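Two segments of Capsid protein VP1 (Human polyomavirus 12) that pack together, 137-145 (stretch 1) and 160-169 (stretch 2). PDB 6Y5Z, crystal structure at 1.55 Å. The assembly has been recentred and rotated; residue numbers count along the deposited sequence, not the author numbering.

Stretch 1 137-145: LQGIQQSHL
Stretch 2, residues 160-169: DVTAKIQCLD

Stretch 1 leaves the end of a strand (137-139), continues extended through Ile-140 and Gln-141, then bends at Gln-142; in stretch 2, residues 163-166 form a 3-10 turn. Together they bury 623 Å². CA atoms of Ile-140 and Ile-165, and of Gln-141 and Gln-166, lie 5.1 Å apart, those of His-144 and Ala-163 5.4 Å.

The CA-to-CB bond of Gln-138 (chi1 t, chi2 p) points toward stretch 2. Its NE2 donates to Asp-169 O (2.9 Å) and Gly-139 O (2.9 Å), using both amide protons, while its CG packs on Leu-168 CD2 (3.6 Å). A water bridges Gly-139 O, Cys-167 O (both 2.7 Å) and Asp-169 N (2.8 Å). Ile-140 (t, t) reaches Cys-167 O with CD1 (3.2 Å).

Gln-141 N donates to Ile-165 O (2.9 Å), which Ile-140 CA also approaches at 3.3 Å; Gln-141 O accepts a near-linear CA-H...O contact from Gln-166 CA (3.2 Å). Gln-141 (m, t) bonds its NE2 to Ser-143 O (3.0 Å). Branched, aliphatic Ile-165 (t, p) suits its buried place, packing CG1 on Gln-141 CG (4.0 Å) and CG2 on His-144 CB (3.6 Å).

At Gln-142 (-71/-33) the CA-to-CB bond points away. His-144 N then donates to OE1 of the extended Gln-166 (m, t; 2.9 Å). The His-144 ring (chi1 76°, chi2 98°) takes Ala-163 over one face, a CH-pi contact with CB 4.3 Å from the centroid, 20° off the normal.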

# COMPACT_ATOMS: atom_id res chain seq x y z
N LEU D 137 7.51 0.24 -29.46
CA LEU D 137 8.60 0.28 -28.45
C LEU D 137 9.44 1.54 -28.65
O LEU D 137 9.71 1.96 -29.80
CB LEU D 137 9.48 -0.96 -28.56
CG LEU D 137 8.79 -2.31 -28.35
CD1 LEU D 137 9.76 -3.44 -28.63
CD2 LEU D 137 8.23 -2.41 -26.94
N GLN D 138 9.89 2.10 -27.53
CA GLN D 138 10.83 3.23 -27.47
C GLN D 138 12.10 2.71 -26.83
O GLN D 138 12.03 2.12 -25.71
CB GLN D 138 10.21 4.39 -26.70
CG GLN D 138 11.23 5.45 -26.30
CD GLN D 138 11.78 6.23 -27.47
OE1 GLN D 138 11.02 6.84 -28.21
NE2 GLN D 138 13.10 6.30 -27.55
N GLY D 139 13.23 2.86 -27.51
CA GLY D 139 14.52 2.43 -26.96
C GLY D 139 15.03 3.38 -25.90
O GLY D 139 14.85 4.59 -26.02
N ILE D 140 15.65 2.81 -24.88
CA ILE D 140 16.25 3.55 -23.74
C ILE D 140 17.10 2.54 -22.97
O ILE D 140 16.72 1.36 -22.91
CB ILE D 140 15.18 4.25 -22.88
CG1 ILE D 140 15.83 5.04 -21.75
CG2 ILE D 140 14.11 3.25 -22.40
CD1 ILE D 140 14.94 6.06 -21.10
N GLN D 141 18.26 2.96 -22.48
CA GLN D 141 19.25 2.04 -21.87
C GLN D 141 19.82 2.67 -20.61
O GLN D 141 19.97 3.91 -20.57
CB GLN D 141 20.40 1.73 -22.83
CG GLN D 141 19.92 1.08 -24.12
CD GLN D 141 21.00 0.72 -25.12
OE1 GLN D 141 20.66 0.40 -26.25
NE2 GLN D 141 22.28 0.75 -24.74
N GLN D 142 20.28 1.84 -19.68
CA GLN D 142 21.00 2.31 -18.48
C GLN D 142 22.40 2.81 -18.87
O GLN D 142 22.90 3.75 -18.22
CB GLN D 142 21.04 1.20 -17.42
CG GLN D 142 21.60 1.69 -16.09
CD GLN D 142 21.12 0.81 -14.96
OE1 GLN D 142 20.12 1.12 -14.30
NE2 GLN D 142 21.75 -0.34 -14.82
N SER D 143 23.02 2.19 -19.88
CA SER D 143 24.39 2.52 -20.35
C SER D 143 24.43 2.44 -21.87
O SER D 143 24.08 1.38 -22.43
CB SER D 143 25.42 1.62 -19.75
OG SER D 143 26.66 1.79 -20.45
N HIS D 144 24.88 3.50 -22.51
CA HIS D 144 25.04 3.54 -23.98
C HIS D 144 26.21 2.64 -24.42
O HIS D 144 26.31 2.37 -25.63
CB HIS D 144 25.17 4.99 -24.46
CG HIS D 144 26.49 5.62 -24.22
ND1 HIS D 144 27.48 5.70 -25.21
CD2 HIS D 144 26.98 6.26 -23.13
CE1 HIS D 144 28.52 6.35 -24.72
NE2 HIS D 144 28.26 6.70 -23.44
N LEU D 145 27.05 2.16 -23.50
CA LEU D 145 28.30 1.45 -23.88
C LEU D 145 28.10 -0.07 -23.92
O LEU D 145 29.05 -0.76 -24.32
CB LEU D 145 29.42 1.84 -22.91
CG LEU D 145 29.92 3.27 -23.07
CD1 LEU D 145 30.91 3.62 -21.97
CD2 LEU D 145 30.55 3.47 -24.45
N ASP D 160 21.68 5.07 -34.50
CA ASP D 160 23.02 5.31 -33.94
C ASP D 160 22.88 5.42 -32.42
O ASP D 160 22.14 6.30 -31.95
CB ASP D 160 23.61 6.60 -34.50
CG ASP D 160 23.87 6.57 -35.99
OD1 ASP D 160 24.42 5.56 -36.47
OD2 ASP D 160 23.53 7.58 -36.66
N VAL D 161 23.55 4.54 -31.69
CA VAL D 161 23.49 4.57 -30.20
C VAL D 161 24.56 5.53 -29.67
O VAL D 161 25.77 5.38 -29.98
CB VAL D 161 23.60 3.16 -29.63
CG1 VAL D 161 23.66 3.18 -28.11
CG2 VAL D 161 22.40 2.35 -30.10
N THR D 162 24.12 6.51 -28.90
CA THR D 162 24.98 7.53 -28.25
C THR D 162 24.50 7.67 -26.80
O THR D 162 23.52 7.00 -26.45
CB THR D 162 24.87 8.85 -29.00
OG1 THR D 162 23.57 9.41 -28.79
CG2 THR D 162 25.09 8.69 -30.49
N ALA D 163 25.10 8.58 -26.05
CA ALA D 163 24.67 8.85 -24.66
C ALA D 163 23.20 9.28 -24.65
O ALA D 163 22.57 9.12 -23.60
CB ALA D 163 25.57 9.90 -24.06
N LYS D 164 22.65 9.82 -25.75
CA LYS D 164 21.22 10.21 -25.80
C LYS D 164 20.32 9.03 -25.39
O LYS D 164 19.22 9.30 -24.88
CB LYS D 164 20.78 10.63 -27.21
CG LYS D 164 21.23 12.00 -27.67
CD LYS D 164 20.75 12.31 -29.07
CE LYS D 164 21.62 11.69 -30.15
N ILE D 165 20.76 7.81 -25.63
CA ILE D 165 19.93 6.59 -25.41
C ILE D 165 19.71 6.41 -23.89
O ILE D 165 18.83 5.59 -23.52
CB ILE D 165 20.54 5.35 -26.07
CG1 ILE D 165 19.48 4.30 -26.43
CG2 ILE D 165 21.65 4.77 -25.19
CD1 ILE D 165 18.48 4.76 -27.48
N GLN D 166 20.51 7.06 -23.04
CA GLN D 166 20.34 6.97 -21.56
C GLN D 166 19.15 7.81 -21.12
O GLN D 166 18.69 7.63 -19.99
CB GLN D 166 21.64 7.36 -20.85
CG GLN D 166 22.69 6.28 -21.03
CD GLN D 166 24.10 6.58 -20.57
OE1 GLN D 166 24.98 5.73 -20.73
NE2 GLN D 166 24.35 7.77 -20.04
N CYS D 167 18.67 8.69 -21.99
CA CYS D 167 17.43 9.47 -21.79
C CYS D 167 16.49 9.12 -22.95
O CYS D 167 16.43 7.91 -23.30
CB CYS D 167 17.77 10.95 -21.64
SG CYS D 167 18.83 11.30 -20.19
N LEU D 168 15.79 10.08 -23.53
CA LEU D 168 14.84 9.80 -24.64
C LEU D 168 15.47 10.23 -25.96
O LEU D 168 15.56 11.45 -26.23
CB LEU D 168 13.52 10.52 -24.38
CG LEU D 168 12.27 9.94 -25.05
CD1 LEU D 168 12.34 10.00 -26.57
CD2 LEU D 168 12.01 8.53 -24.60
N ASP D 169 15.86 9.26 -26.77
CA ASP D 169 16.29 9.48 -28.17
C ASP D 169 15.12 9.10 -29.06
O ASP D 169 14.82 7.91 -29.21
CB ASP D 169 17.51 8.63 -28.50
CG ASP D 169 18.03 8.87 -29.91
OD1 ASP D 169 17.27 9.45 -30.72
OD2 ASP D 169 19.18 8.50 -30.16
O HOH W 1 16.43 6.78 -25.71
O HOH W 2 27.62 4.84 -27.91